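Local coordinates for protein glycosyl hydrolase family 88 (Pedobacter heparinus, PDB 3WIW) that hydrolyses unsaturated glucuronyl saccharides derived from heparin, as a family 88 glycoside hydrolase with an alpha6/alpha6-barrel fold, at residues W250-Y253 / G254-S258; K199-A202 / V203-K207; Y329-F332 / A333-L337. All coordinates share one frame; numbering follows the deposited sequence.

In the fold
The three contacts are short segments of three different helices of an alpha6/alpha6-barrel, each tying residues four apart. Contact 1, on helix 245-262, is buried, about 10 Å from the centre of the chain, and holds Trp250, a predicted substrate-binding residue whose side chain lies about 6 Å from a bound HEPES molecule. Contact 2, on helix 192-208, touches contact 1 directly: Tyr255 OH probably gives a hydrogen bond to Ala202 O, 2.7 Å away, and the two centres are about 11 Å apart. Contact 3, on helix 327-340, stands apart from the annotated sites, its centre about 17 Å from that of contact 1 and 27 Å from that of contact 2.

Contact 1. Residues W250-Y253 / G254-S258; sequences WGLY and GYTMS
Thr256 and Leu252 show how a side-chain hydroxyl can double a helix bond, here inside helix 245-262 of the alpha6/alpha6-barrel. The backbone of this buried segment follows the regular alpha-helical pattern: Gly254 N donates to Trp250 O at 2.7 Å, Tyr255 N to Gly251 O, and Met257 N to Tyr253 O with a nearly straight N-H...O angle of 171°.

Hydroxyl bonds are added to this pattern twice. Thr256 OG1 lies beside its own backbone N (chi1 -60°), which turns it back along the helix to donate to Leu252 O at 2.9 Å. It comes from above the carbonyl plane, 38° out of it, while Thr256 N supplies a second bond to the same oxygen. Two residues on, Ser258 OG and Ser258 N grip Gly254 O from opposite faces of its plane, and Ser258 OG is also bonded to the hydroxyl of Tyr183.

Packing contacts within the segment are fewer. Leu252 lies side by side with Thr256 and packs outward on Ile274 and Leu316. The apolar contact is that of Tyr253 with Met257: with CG anti to the backbone N, the Tyr253 side chain crosses that of Met257, and Tyr253 CD1 comes 4.1 Å from Met257 CB; the phenol itself ends at Glu383. Tyr255 presents a ring edge to the backbone instead, while its hydroxyl goes to Ala202 O on helix 192-208.

Trp250 leads away from this segment toward the predicted substrate site, where its NE1 makes a weak hydrogen bond to Asp174, the predicted proton donor, and its ring meets Phe119. A side chain at Gly254 would probably crowd Trp250 O. At the Tyr255 edge, Tyr255 CD2 is 3.1 Å from Gly251 O, near the plane of the ring.

Contact 2. Residues K199-A202 / V203-K207; sequences KTHA and VTTMK
Thr205 and His201 meet one turn apart on helix 192-208, where a hydroxyl doubles a backbone bond and shares a water with an imidazole. Thr205 OG1 donates to His201 O at 2.9 Å from above the carbonyl plane, and Thr205 N reaches the same oxygen from the opposite face, so two bonds from one residue hold it. The hydroxyl is placed for this by its first torsion (chi1 -65°), which sets OG1 beside the backbone N.

The two side chains cross, bringing His201 CD2 to 3.3 Å from Thr205 OG1. A water bridges the two: it lies in the plane of the imidazole, 2.9 Å from His201 NE2, and donates a longer bond of 3.3 Å to Thr205 OG1. At the other ring nitrogen, ND1 bonds to Ile159 N, so both nitrogens have partners that help fix the rotation of the ring.

A similar crossing occurs one residue earlier. Thr204 N donates to Thr200 O with an angle of 175°, and Thr204 OG1 lies 3.0 Å from that oxygen, though its proton may go instead to Gly157 O. Thr200 CG2 passes 4.0 Å from Thr204 OG1. Val203 lays its CG2 methyl 3.4 Å from the backbone O of Lys199, a residue whose side chain extends to a salt bridge with Asp264.

Among its neighbours, this helix turns His201 and Ala202 to helix 175-188, and Lys199, Val203 and Met206 to helix 265-279. Ala202, Thr205 and Met206 also meet helix 245-262, while His201 ND1 and Thr204 OG1 reach toward strand 158-159 and the residue before it.

Contact 3. Residues Y329-F332 / A333-L337; sequences YFKF and AEDIL
Lys331 and Asp335 cross one turn apart on helix 327-340, joined by a salt bridge at the protein surface. Bends at chi2 (62°) and chi4 (52°) bring the lysine chain round so that its end meets the carboxylate: Lys331 NZ lies 3.0 Å from Asp335 OD2, which receives it on its syn lone pair. A weak second bond of 3.2 Å runs from Lys331 NZ to Asp335 OD1, so the ammonium faces both oxygens unevenly. An asparagine in place of Asp335 would probably leave the Lys331 ammonium without its charged mate and let the lysine chain swing toward solvent.

Glu334 takes another direction, with its chain extended beyond CG. Its carboxylate plane is turned 69° from the ring of Phe330, and Glu334 OE1 approaches Phe330 CE2 to 3.7 Å. OE1 is held by a hydrogen bond with the hydroxyl of Tyr388, whose ring lies nearly parallel to Phe330. The other oxygen, Glu334 OE2, lies 3.8 Å from Lys331 CD.

Inward, Phe332 and Ile336 cross, Phe332 CD1 meeting Ile336 CD1 at 3.7 Å. Phe332 packs on Leu316 and Met279, while Tyr329, farther round the helix, bonds through its hydroxyl to Glu272.

Such a segment, with an i to i+4 lysine-aspartate salt bridge on its exposed side and aromatic residues packed inward, is characteristic of an amphipathic helix, here one of the helices of the alpha6/alpha6-barrel.

Contact 1. Residues W250-Y253 / G254-S258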
loop_
_atom_site.group_PDB
_atom_site.type_symbol
_atom_site.label_atom_id
_atom_site.label_comp_id
_atom_site.label_asym_id
_atom_site.label_seq_id
_atom_site.Cartn_x
_atom_site.Cartn_y
_atom_site.Cartn_z
ATOM N N TRP A 250 -7.022 1.165 -0.736
ATOM C CA TRP A 250 -6.356 0.538 -1.893
ATOM C C TRP A 250 -7.045 0.960 -3.190
ATOM O O TRP A 250 -6.384 1.156 -4.204
ATOM C CB TRP A 250 -6.442 -0.969 -1.809
ATOM C CG TRP A 250 -5.712 -1.703 -0.720
ATOM C CD1 TRP A 250 -6.168 -2.863 -0.129
ATOM C CD2 TRP A 250 -4.387 -1.476 -0.180
ATOM N NE1 TRP A 250 -5.251 -3.329 0.773
ATOM C CE2 TRP A 250 -4.138 -2.518 0.748
ATOM C CE3 TRP A 250 -3.402 -0.483 -0.357
ATOM C CZ2 TRP A 250 -2.926 -2.636 1.462
ATOM C CZ3 TRP A 250 -2.191 -0.591 0.371
ATOM C CH2 TRP A 250 -1.977 -1.663 1.276
ATOM N N GLY A 251 -8.378 1.087 -3.186
ATOM C CA GLY A 251 -9.107 1.558 -4.356
ATOM C C GLY A 251 -8.719 2.977 -4.733
ATOM O O GLY A 251 -8.396 3.246 -5.898
ATOM N N LEU A 252 -8.752 3.886 -3.760
ATOM C CA LEU A 252 -8.371 5.272 -4.021
ATOM C C LEU A 252 -6.957 5.340 -4.615
ATOM O O LEU A 252 -6.714 5.996 -5.639
ATOM C CB LEU A 252 -8.428 6.083 -2.729
ATOM C CG LEU A 252 -7.968 7.530 -2.864
ATOM C CD1 LEU A 252 -8.839 8.328 -3.849
ATOM C CD2 LEU A 252 -7.931 8.204 -1.483
ATOM N N TYR A 253 -6.021 4.684 -3.941
ATOM C CA TYR A 253 -4.640 4.687 -4.379
ATOM C C TYR A 253 -4.517 4.039 -5.767
ATOM O O TYR A 253 -3.807 4.555 -6.631
ATOM C CB TYR A 253 -3.808 3.946 -3.355
ATOM C CG TYR A 253 -2.313 4.103 -3.443
ATOM C CD1 TYR A 253 -1.591 3.572 -4.519
ATOM C CD2 TYR A 253 -1.600 4.741 -2.426
ATOM C CE1 TYR A 253 -0.204 3.651 -4.571
ATOM C CE2 TYR A 253 -0.214 4.838 -2.473
ATOM C CZ TYR A 253 0.478 4.277 -3.543
ATOM O OH TYR A 253 1.852 4.331 -3.574
ATOM N N GLY A 254 -5.184 2.897 -5.956
ATOM C CA GLY A 254 -5.110 2.135 -7.196
ATOM C C GLY A 254 -5.471 3.008 -8.396
ATOM O O GLY A 254 -4.811 2.915 -9.443
ATOM N N TYR A 255 -6.501 3.848 -8.266
ATOM C CA TYR A 255 -6.949 4.673 -9.404
ATOM C C TYR A 255 -6.118 5.936 -9.559
ATOM O O TYR A 255 -5.897 6.372 -10.685
ATOM C CB TYR A 255 -8.483 4.918 -9.394
ATOM C CG TYR A 255 -9.127 3.608 -9.743
ATOM C CD1 TYR A 255 -9.112 3.163 -11.061
ATOM C CD2 TYR A 255 -9.602 2.744 -8.758
ATOM C CE1 TYR A 255 -9.613 1.927 -11.411
ATOM C CE2 TYR A 255 -10.096 1.497 -9.093
ATOM C CZ TYR A 255 -10.082 1.089 -10.423
ATOM O OH TYR A 255 -10.555 -0.159 -10.729
ATOM N N THR A 256 -5.628 6.491 -8.449
ATOM C CA THR A 256 -4.707 7.617 -8.510
ATOM C C THR A 256 -3.420 7.198 -9.237
ATOM O O THR A 256 -2.960 7.875 -10.167
ATOM C CB THR A 256 -4.430 8.144 -7.094
ATOM O OG1 THR A 256 -5.670 8.573 -6.510
ATOM C CG2 THR A 256 -3.463 9.296 -7.157
ATOM N N MET A 257 -2.869 6.055 -8.833
ATOM C CA MET A 257 -1.658 5.511 -9.444
ATOM C C MET A 257 -1.925 5.069 -10.890
ATOM O O MET A 257 -1.086 5.295 -11.778
ATOM C CB MET A 257 -1.106 4.386 -8.558
ATOM C CG MET A 257 0.016 3.556 -9.164
ATOM S SD MET A 257 -0.547 2.213 -10.260
ATOM C CE MET A 257 -1.449 1.210 -9.075
ATOM N N SER A 258 -3.078 4.450 -11.171
ATOM C CA SER A 258 -3.368 4.040 -12.555
ATOM C C SER A 258 -3.481 5.258 -13.452
ATOM O O SER A 258 -3.053 5.201 -14.599
ATOM C CB SER A 258 -4.656 3.232 -12.631
ATOM O OG SER A 258 -4.471 1.926 -12.095
#

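Contact 2. Residues K199-A202 / V203-K207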
loop_
_atom_site.group_PDB
_atom_site.type_symbol
_atom_site.label_atom_id
_atom_site.label_comp_id
_atom_site.label_asym_id
_atom_site.label_seq_id
_atom_site.Cartn_x
_atom_site.Cartn_y
_atom_site.Cartn_z
ATOM N N LYS A 199 -3.743 -2.351 -17.213
ATOM C CA LYS A 199 -4.786 -1.370 -17.466
ATOM C C LYS A 199 -6.147 -2.064 -17.563
ATOM O O LYS A 199 -7.136 -1.603 -16.993
ATOM C CB LYS A 199 -4.496 -0.581 -18.743
ATOM C CG LYS A 199 -5.540 0.506 -18.948
ATOM C CD LYS A 199 -5.243 1.416 -20.132
ATOM C CE LYS A 199 -6.240 2.574 -20.103
ATOM N NZ LYS A 199 -6.039 3.483 -21.255
ATOM N N THR A 200 -6.191 -3.205 -18.237
ATOM C CA THR A 200 -7.436 -3.989 -18.320
ATOM C C THR A 200 -7.941 -4.407 -16.932
ATOM O O THR A 200 -9.131 -4.289 -16.635
ATOM C CB THR A 200 -7.261 -5.217 -19.213
ATOM O OG1 THR A 200 -6.941 -4.774 -20.534
ATOM C CG2 THR A 200 -8.556 -6.043 -19.264
ATOM N N HIS A 201 -7.038 -4.868 -16.073
ATOM C CA HIS A 201 -7.420 -5.217 -14.706
ATOM C C HIS A 201 -8.091 -4.025 -14.006
ATOM O O HIS A 201 -9.129 -4.175 -13.346
ATOM C CB HIS A 201 -6.193 -5.691 -13.919
ATOM C CG HIS A 201 -6.510 -6.135 -12.532
ATOM N ND1 HIS A 201 -6.405 -7.460 -12.140
ATOM C CD2 HIS A 201 -6.961 -5.456 -11.446
ATOM C CE1 HIS A 201 -6.770 -7.569 -10.881
ATOM N NE2 HIS A 201 -7.102 -6.366 -10.428
ATOM N N ALA A 202 -7.501 -2.840 -14.140
ATOM C CA ALA A 202 -8.056 -1.641 -13.520
ATOM C C ALA A 202 -9.448 -1.327 -14.080
ATOM O O ALA A 202 -10.340 -0.909 -13.318
ATOM C CB ALA A 202 -7.109 -0.451 -13.704
ATOM N N VAL A 203 -9.639 -1.480 -15.381
ATOM C CA VAL A 203 -10.952 -1.234 -15.985
ATOM C C VAL A 203 -11.997 -2.249 -15.503
ATOM O O VAL A 203 -13.099 -1.871 -15.077
ATOM C CB VAL A 203 -10.862 -1.200 -17.531
ATOM C CG1 VAL A 203 -12.250 -1.101 -18.137
ATOM C CG2 VAL A 203 -10.003 -0.012 -17.981
ATOM N N THR A 204 -11.646 -3.534 -15.521
ATOM C CA THR A 204 -12.555 -4.580 -15.059
ATOM C C THR A 204 -12.949 -4.334 -13.581
ATOM O O THR A 204 -14.118 -4.436 -13.203
ATOM C CB THR A 204 -11.848 -5.930 -15.189
ATOM O OG1 THR A 204 -11.471 -6.126 -16.561
ATOM C CG2 THR A 204 -12.734 -7.085 -14.713
ATOM N N THR A 205 -11.975 -3.993 -12.749
ATOM C CA THR A 205 -12.193 -3.767 -11.335
ATOM C C THR A 205 -13.047 -2.530 -11.127
ATOM O O THR A 205 -13.869 -2.477 -10.201
ATOM C CB THR A 205 -10.831 -3.662 -10.634
ATOM O OG1 THR A 205 -10.171 -4.936 -10.749
ATOM C CG2 THR A 205 -11.003 -3.307 -9.161
ATOM N N MET A 206 -12.880 -1.548 -12.002
ATOM C CA MET A 206 -13.612 -0.306 -11.874
ATOM C C MET A 206 -15.111 -0.560 -12.030
ATOM O O MET A 206 -15.940 0.044 -11.331
ATOM C CB MET A 206 -13.076 0.693 -12.901
ATOM C CG MET A 206 -13.523 2.108 -12.700
ATOM S SD MET A 206 -12.642 3.335 -13.674
ATOM C CE MET A 206 -14.039 4.329 -14.087
ATOM N N LYS A 207 -15.452 -1.468 -12.943
ATOM C CA LYS A 207 -16.828 -1.891 -13.129
ATOM C C LYS A 207 -17.335 -2.761 -11.955
ATOM O O LYS A 207 -18.346 -2.453 -11.322
ATOM C CB LYS A 207 -16.961 -2.655 -14.439
ATOM C CG LYS A 207 -18.358 -3.147 -14.695
ATOM C CD LYS A 207 -18.435 -3.936 -15.990
ATOM C CE LYS A 207 -19.855 -4.422 -16.232
ATOM N NZ LYS A 207 -19.939 -5.324 -17.409
HETATM O O HOH W 1 -8.465 -5.527 -8.031
#

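Contact 3. Residues Y329-F332 / A333-L337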
loop_
_atom_site.group_PDB
_atom_site.type_symbol
_atom_site.label_atom_id
_atom_site.label_comp_id
_atom_site.label_asym_id
_atom_site.label_seq_id
_atom_site.Cartn_x
_atom_site.Cartn_y
_atom_site.Cartn_z
ATOM N N TYR A 329 -7.871 17.993 -1.426
ATOM C CA TYR A 329 -7.177 16.719 -1.250
ATOM C C TYR A 329 -5.875 16.899 -0.477
ATOM O O TYR A 329 -5.571 16.123 0.439
ATOM C CB TYR A 329 -6.894 16.065 -2.606
ATOM C CG TYR A 329 -8.127 15.858 -3.442
ATOM C CD1 TYR A 329 -9.260 15.237 -2.904
ATOM C CD2 TYR A 329 -8.160 16.259 -4.770
ATOM C CE1 TYR A 329 -10.403 15.033 -3.679
ATOM C CE2 TYR A 329 -9.293 16.064 -5.554
ATOM C CZ TYR A 329 -10.412 15.442 -5.003
ATOM O OH TYR A 329 -11.535 15.239 -5.774
ATOM N N PHE A 330 -5.110 17.920 -0.844
ATOM C CA PHE A 330 -3.867 18.201 -0.141
ATOM C C PHE A 330 -4.138 18.467 1.344
ATOM O O PHE A 330 -3.439 17.941 2.226
ATOM C CB PHE A 330 -3.174 19.417 -0.744
ATOM C CG PHE A 330 -1.918 19.775 -0.034
ATOM C CD1 PHE A 330 -0.725 19.145 -0.355
ATOM C CD2 PHE A 330 -1.934 20.706 0.993
ATOM C CE1 PHE A 330 0.440 19.461 0.317
ATOM C CE2 PHE A 330 -0.762 21.023 1.673
ATOM C CZ PHE A 330 0.416 20.403 1.325
ATOM N N LYS A 331 -5.138 19.296 1.635
ATOM C CA LYS A 331 -5.442 19.673 3.022
ATOM C C LYS A 331 -5.864 18.455 3.836
ATOM O O LYS A 331 -5.448 18.288 4.983
ATOM C CB LYS A 331 -6.536 20.754 3.060
ATOM C CG LYS A 331 -6.997 21.163 4.445
ATOM C CD LYS A 331 -5.873 21.768 5.264
ATOM C CE LYS A 331 -6.420 22.505 6.498
ATOM N NZ LYS A 331 -7.350 21.690 7.345
ATOM N N PHE A 332 -6.663 17.583 3.235
ATOM C CA PHE A 332 -7.144 16.399 3.942
ATOM C C PHE A 332 -5.959 15.487 4.257
ATOM O O PHE A 332 -5.831 14.989 5.377
ATOM C CB PHE A 332 -8.223 15.712 3.109
ATOM C CG PHE A 332 -9.067 14.732 3.874
ATOM C CD1 PHE A 332 -8.612 13.434 4.113
ATOM C CD2 PHE A 332 -10.333 15.091 4.323
ATOM C CE1 PHE A 332 -9.405 12.510 4.826
ATOM C CE2 PHE A 332 -11.131 14.175 5.002
ATOM C CZ PHE A 332 -10.668 12.882 5.270
ATOM N N ALA A 333 -5.069 15.292 3.280
ATOM C CA ALA A 333 -3.868 14.483 3.498
ATOM C C ALA A 333 -2.975 15.096 4.574
ATOM O O ALA A 333 -2.452 14.389 5.426
ATOM C CB ALA A 333 -3.078 14.318 2.206
ATOM N N GLU A 334 -2.777 16.409 4.516
ATOM C CA GLU A 334 -1.982 17.100 5.518
ATOM C C GLU A 334 -2.537 16.871 6.924
ATOM O O GLU A 334 -1.780 16.624 7.878
ATOM C CB GLU A 334 -1.935 18.588 5.186
ATOM C CG GLU A 334 -1.118 19.419 6.146
ATOM C CD GLU A 334 -1.084 20.874 5.721
ATOM O OE1 GLU A 334 -0.030 21.333 5.242
ATOM O OE2 GLU A 334 -2.120 21.560 5.861
ATOM N N ASP A 335 -3.864 16.949 7.063
ATOM C CA ASP A 335 -4.503 16.744 8.367
ATOM C C ASP A 335 -4.269 15.306 8.836
ATOM O O ASP A 335 -3.970 15.083 10.010
ATOM C CB ASP A 335 -6.004 17.001 8.282
ATOM C CG ASP A 335 -6.349 18.472 8.124
ATOM O OD1 ASP A 335 -5.509 19.345 8.461
ATOM O OD2 ASP A 335 -7.485 18.758 7.668
ATOM N N ILE A 336 -4.387 14.319 7.938
ATOM C CA ILE A 336 -4.106 12.947 8.325
ATOM C C ILE A 336 -2.667 12.842 8.801
ATOM O O ILE A 336 -2.391 12.220 9.836
ATOM C CB ILE A 336 -4.267 11.972 7.139
ATOM C CG1 ILE A 336 -5.740 11.839 6.727
ATOM C CG2 ILE A 336 -3.684 10.616 7.500
ATOM C CD1 ILE A 336 -5.913 11.150 5.356
ATOM N N LEU A 337 -1.735 13.411 8.045
ATOM C CA LEU A 337 -0.332 13.308 8.423
ATOM C C LEU A 337 -0.017 13.964 9.764
ATOM O O LEU A 337 0.809 13.446 10.529
ATOM C CB LEU A 337 0.584 13.845 7.318
ATOM C CG LEU A 337 0.595 13.040 6.023
ATOM C CD1 LEU A 337 1.528 13.738 5.048
ATOM C CD2 LEU A 337 1.030 11.607 6.298
#